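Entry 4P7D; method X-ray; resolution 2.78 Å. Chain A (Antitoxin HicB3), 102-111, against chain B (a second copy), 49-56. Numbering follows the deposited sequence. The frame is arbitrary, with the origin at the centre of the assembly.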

# COMPACT_ATOMS: atom_id res chain seq x y z
N GLN A 102 24.57 7.42 -0.77
CA GLN A 102 25.55 8.51 -0.69
C GLN A 102 25.12 9.74 -1.48
O GLN A 102 25.08 10.84 -0.95
N ASN A 103 24.82 9.53 -2.76
CA ASN A 103 24.44 10.61 -3.64
C ASN A 103 23.31 11.44 -3.06
O ASN A 103 23.44 12.65 -2.92
N LEU A 104 22.22 10.80 -2.67
CA LEU A 104 21.13 11.58 -2.09
C LEU A 104 21.58 12.36 -0.83
O LEU A 104 21.29 13.56 -0.68
N LEU A 105 22.31 11.71 0.06
CA LEU A 105 22.74 12.40 1.27
C LEU A 105 23.72 13.54 0.97
O LEU A 105 23.74 14.54 1.68
N THR A 106 24.53 13.41 -0.08
CA THR A 106 25.41 14.52 -0.45
C THR A 106 24.59 15.71 -0.96
O THR A 106 24.87 16.85 -0.61
N ALA A 107 23.56 15.43 -1.76
CA ALA A 107 22.73 16.50 -2.32
C ALA A 107 21.95 17.24 -1.24
O ALA A 107 21.87 18.47 -1.24
N ILE A 108 21.37 16.49 -0.31
CA ILE A 108 20.71 17.09 0.85
C ILE A 108 21.66 18.03 1.59
O ILE A 108 21.27 19.13 2.00
N ASP A 109 22.92 17.63 1.72
CA ASP A 109 23.94 18.49 2.29
C ASP A 109 24.21 19.76 1.46
O ASP A 109 24.20 20.88 2.00
N LYS A 110 24.45 19.59 0.15
CA LYS A 110 24.67 20.75 -0.72
C LYS A 110 23.45 21.68 -0.75
O LYS A 110 23.58 22.90 -0.69
N PHE A 111 22.26 21.11 -0.82
CA PHE A 111 21.05 21.90 -0.80
C PHE A 111 20.99 22.74 0.46
O PHE A 111 20.74 23.94 0.42
N LEU B 49 27.59 13.00 -14.70
CA LEU B 49 27.25 13.31 -13.32
C LEU B 49 27.90 12.36 -12.33
O LEU B 49 29.13 12.32 -12.22
N MSE B 50 27.09 11.56 -11.65
CA MSE B 50 27.46 10.97 -10.36
C MSE B 50 28.75 10.18 -10.19
O MSE B 50 28.89 9.45 -9.21
N ASN B 51 29.69 10.33 -11.11
CA ASN B 51 31.09 10.17 -10.73
C ASN B 51 31.45 11.42 -9.96
O ASN B 51 32.47 11.47 -9.27
N GLU B 52 30.59 12.44 -10.10
CA GLU B 52 30.66 13.68 -9.33
C GLU B 52 29.79 13.60 -8.07
O GLU B 52 29.72 14.55 -7.29
N GLY B 53 29.13 12.46 -7.87
CA GLY B 53 28.27 12.26 -6.72
C GLY B 53 26.94 13.00 -6.82
O GLY B 53 26.47 13.59 -5.84
N PHE B 54 26.32 12.95 -7.99
CA PHE B 54 25.03 13.60 -8.22
C PHE B 54 23.86 12.61 -8.16
O PHE B 54 24.05 11.40 -8.31
N PRO B 55 22.64 13.12 -7.89
CA PRO B 55 21.56 12.15 -7.66
C PRO B 55 20.75 11.87 -8.93
O PRO B 55 20.68 12.70 -9.81
N LEU B 56 20.15 10.69 -9.01
CA LEU B 56 19.20 10.40 -10.07
C LEU B 56 18.03 11.36 -9.96
O LEU B 56 17.66 11.75 -8.85

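A single asparagine, A:Asn103, has the largest covered area in this small contact and makes its one hydrogen bond: near the start of the helical stretch of chain A, it reaches into the loop of chain B. Its CA-to-CB bond points toward the loop, and its side chain, in the m rotamer at chi1 (-58°) with chi2 at 73°, places the amide nitrogen against the backbone of the loop. ND2 of A:Asn103 donates to the carbonyl O of B:Phe54 at 2.9 Å, with an N-H...acceptor angle of 131°, so the bond is distinctly bent. Because the acceptor is a main-chain oxygen, this bond reads the path of the loop rather than the identity of a side chain. ND2 of A:Asn103 also lies 3.4 Å from the backbone C of B:Gly53 and 3.3 Å from CB of B:Met50, a selenomethionine, so the amide is closely surrounded. The backbone N of B:Phe54 is also 3.4 Å from ND2 of A:Asn103, but both are donors and no bond forms. The other end of the amide, OD1 of A:Asn103, is hydrogen-bonded elsewhere in the structure, which leaves both polar atoms of this buried side chain satisfied.

B:Met50 points toward the helix with chi1 p, chi2 t and chi3 p; its closest approach is through CB, with SE of B:Met50 4.2 Å from ND2 of A:Asn103. B:Gly53 has a phi of 75°, a value that by itself favours glycine. The residue offers backbone alone to the contact, with O of B:Gly53 4.4 Å from CB of A:Thr106. That threonine points toward the loop in the m rotamer, yet its hydroxyl is turned back to its own helix: OG1 of A:Thr106 donates to the carbonyl O of A:Gln102 at 3.0 Å, the same oxygen that accepts the backbone N of A:Thr106 at 2.8 Å.

The apolar part of the contact centres on B:Pro55, whose CA is 5.2 Å from CA of A:Asn103, the closest CA-CA pair of the two stretches. Its CB points sideways; the ring is C-gamma endo, and CG of B:Pro55 meets CB of A:Ala107 at 4.0 Å. The methyl group of A:Ala107 is short, and it points toward the loop one helical turn after A:Asn103. CA of B:Pro55 also lies 4.2 Å from CB of A:Asn103, so this proline packs against both residues.

One further turn along, A:Lys110 points toward the loop with chi1 off the wells at 148° and chi2 to chi4 all t. This extended chain brings NZ of A:Lys110 to 3.7 Å from CE1 of B:Phe54. The approach is at the ring edge, near its plane, rather than over the face. B:Phe54 itself starts away from the helix, but its m rotamer (chi1 -86°) brings the end of the ring nearer.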

# COMPACT_ATOMS: atom_id res chain seq x y z
CB GLN A 102 26.90 8.03 -1.22
CG GLN A 102 27.96 7.69 -0.19
CD GLN A 102 28.46 8.90 0.61
OE1 GLN A 102 27.75 9.90 0.78
NE2 GLN A 102 29.70 8.80 1.11
CB ASN A 103 24.05 10.07 -5.00
CG ASN A 103 25.17 9.27 -5.64
OD1 ASN A 103 25.46 8.14 -5.22
ND2 ASN A 103 25.81 9.85 -6.66
CB LEU A 104 19.94 10.66 -1.77
CG LEU A 104 18.63 11.34 -1.40
CD1 LEU A 104 18.38 12.46 -2.39
CD2 LEU A 104 17.46 10.35 -1.37
CB LEU A 105 23.36 11.42 2.27
CG LEU A 105 23.56 12.00 3.68
CD1 LEU A 105 22.26 12.53 4.24
CD2 LEU A 105 24.12 10.99 4.64
CB THR A 106 26.42 14.14 -1.51
OG1 THR A 106 27.19 13.02 -1.06
CG2 THR A 106 27.34 15.27 -1.73
CB ALA A 107 21.79 15.94 -3.37
CB ILE A 108 20.19 16.00 1.81
CG1 ILE A 108 19.10 15.18 1.12
CG2 ILE A 108 19.66 16.60 3.07
CD1 ILE A 108 18.66 13.98 1.91
CB ASP A 109 25.24 17.71 2.48
CG ASP A 109 25.11 16.59 3.50
OD1 ASP A 109 24.37 16.78 4.51
OD2 ASP A 109 25.75 15.52 3.30
CB LYS A 110 25.04 20.32 -2.13
CG LYS A 110 24.56 21.26 -3.21
CD LYS A 110 24.66 20.59 -4.59
CE LYS A 110 23.86 21.35 -5.65
NZ LYS A 110 23.47 20.45 -6.76
CB PHE A 111 19.83 21.00 -0.90
CG PHE A 111 18.55 21.73 -1.18
CD1 PHE A 111 18.21 22.08 -2.47
CD2 PHE A 111 17.68 22.04 -0.15
CE1 PHE A 111 17.02 22.73 -2.73
CE2 PHE A 111 16.49 22.70 -0.41
CZ PHE A 111 16.16 23.04 -1.70
CB LEU B 49 25.73 13.28 -13.12
CG LEU B 49 25.05 14.33 -13.99
CD1 LEU B 49 23.56 14.09 -14.05
CD2 LEU B 49 25.36 15.68 -13.41
CB MSE B 50 26.34 10.07 -9.89
CG MSE B 50 26.03 8.92 -10.80
SE MSE B 50 24.23 8.54 -10.27
CE MSE B 50 23.37 10.14 -11.05
CB ASN B 51 31.99 9.97 -11.95
CG ASN B 51 31.90 8.57 -12.52
OD1 ASN B 51 31.51 7.62 -11.83
ND2 ASN B 51 32.29 8.42 -13.79
CB GLU B 52 30.22 14.86 -10.20
CG GLU B 52 30.70 14.82 -11.65
CD GLU B 52 30.26 16.03 -12.47
OE1 GLU B 52 29.30 16.72 -12.08
OE2 GLU B 52 30.88 16.28 -13.53
CB PHE B 54 25.05 14.34 -9.55
CG PHE B 54 25.60 15.73 -9.45
CD1 PHE B 54 24.85 16.74 -8.89
CD2 PHE B 54 26.88 16.01 -9.89
CE1 PHE B 54 25.36 18.03 -8.79
CE2 PHE B 54 27.39 17.29 -9.79
CZ PHE B 54 26.63 18.30 -9.24
CB PRO B 55 20.69 12.86 -6.61
CG PRO B 55 20.87 14.34 -6.91
CD PRO B 55 22.24 14.50 -7.57
CB LEU B 56 18.69 8.95 -9.99
CG LEU B 56 19.64 7.75 -10.09
CD1 LEU B 56 18.85 6.50 -9.76
CD2 LEU B 56 20.29 7.62 -11.46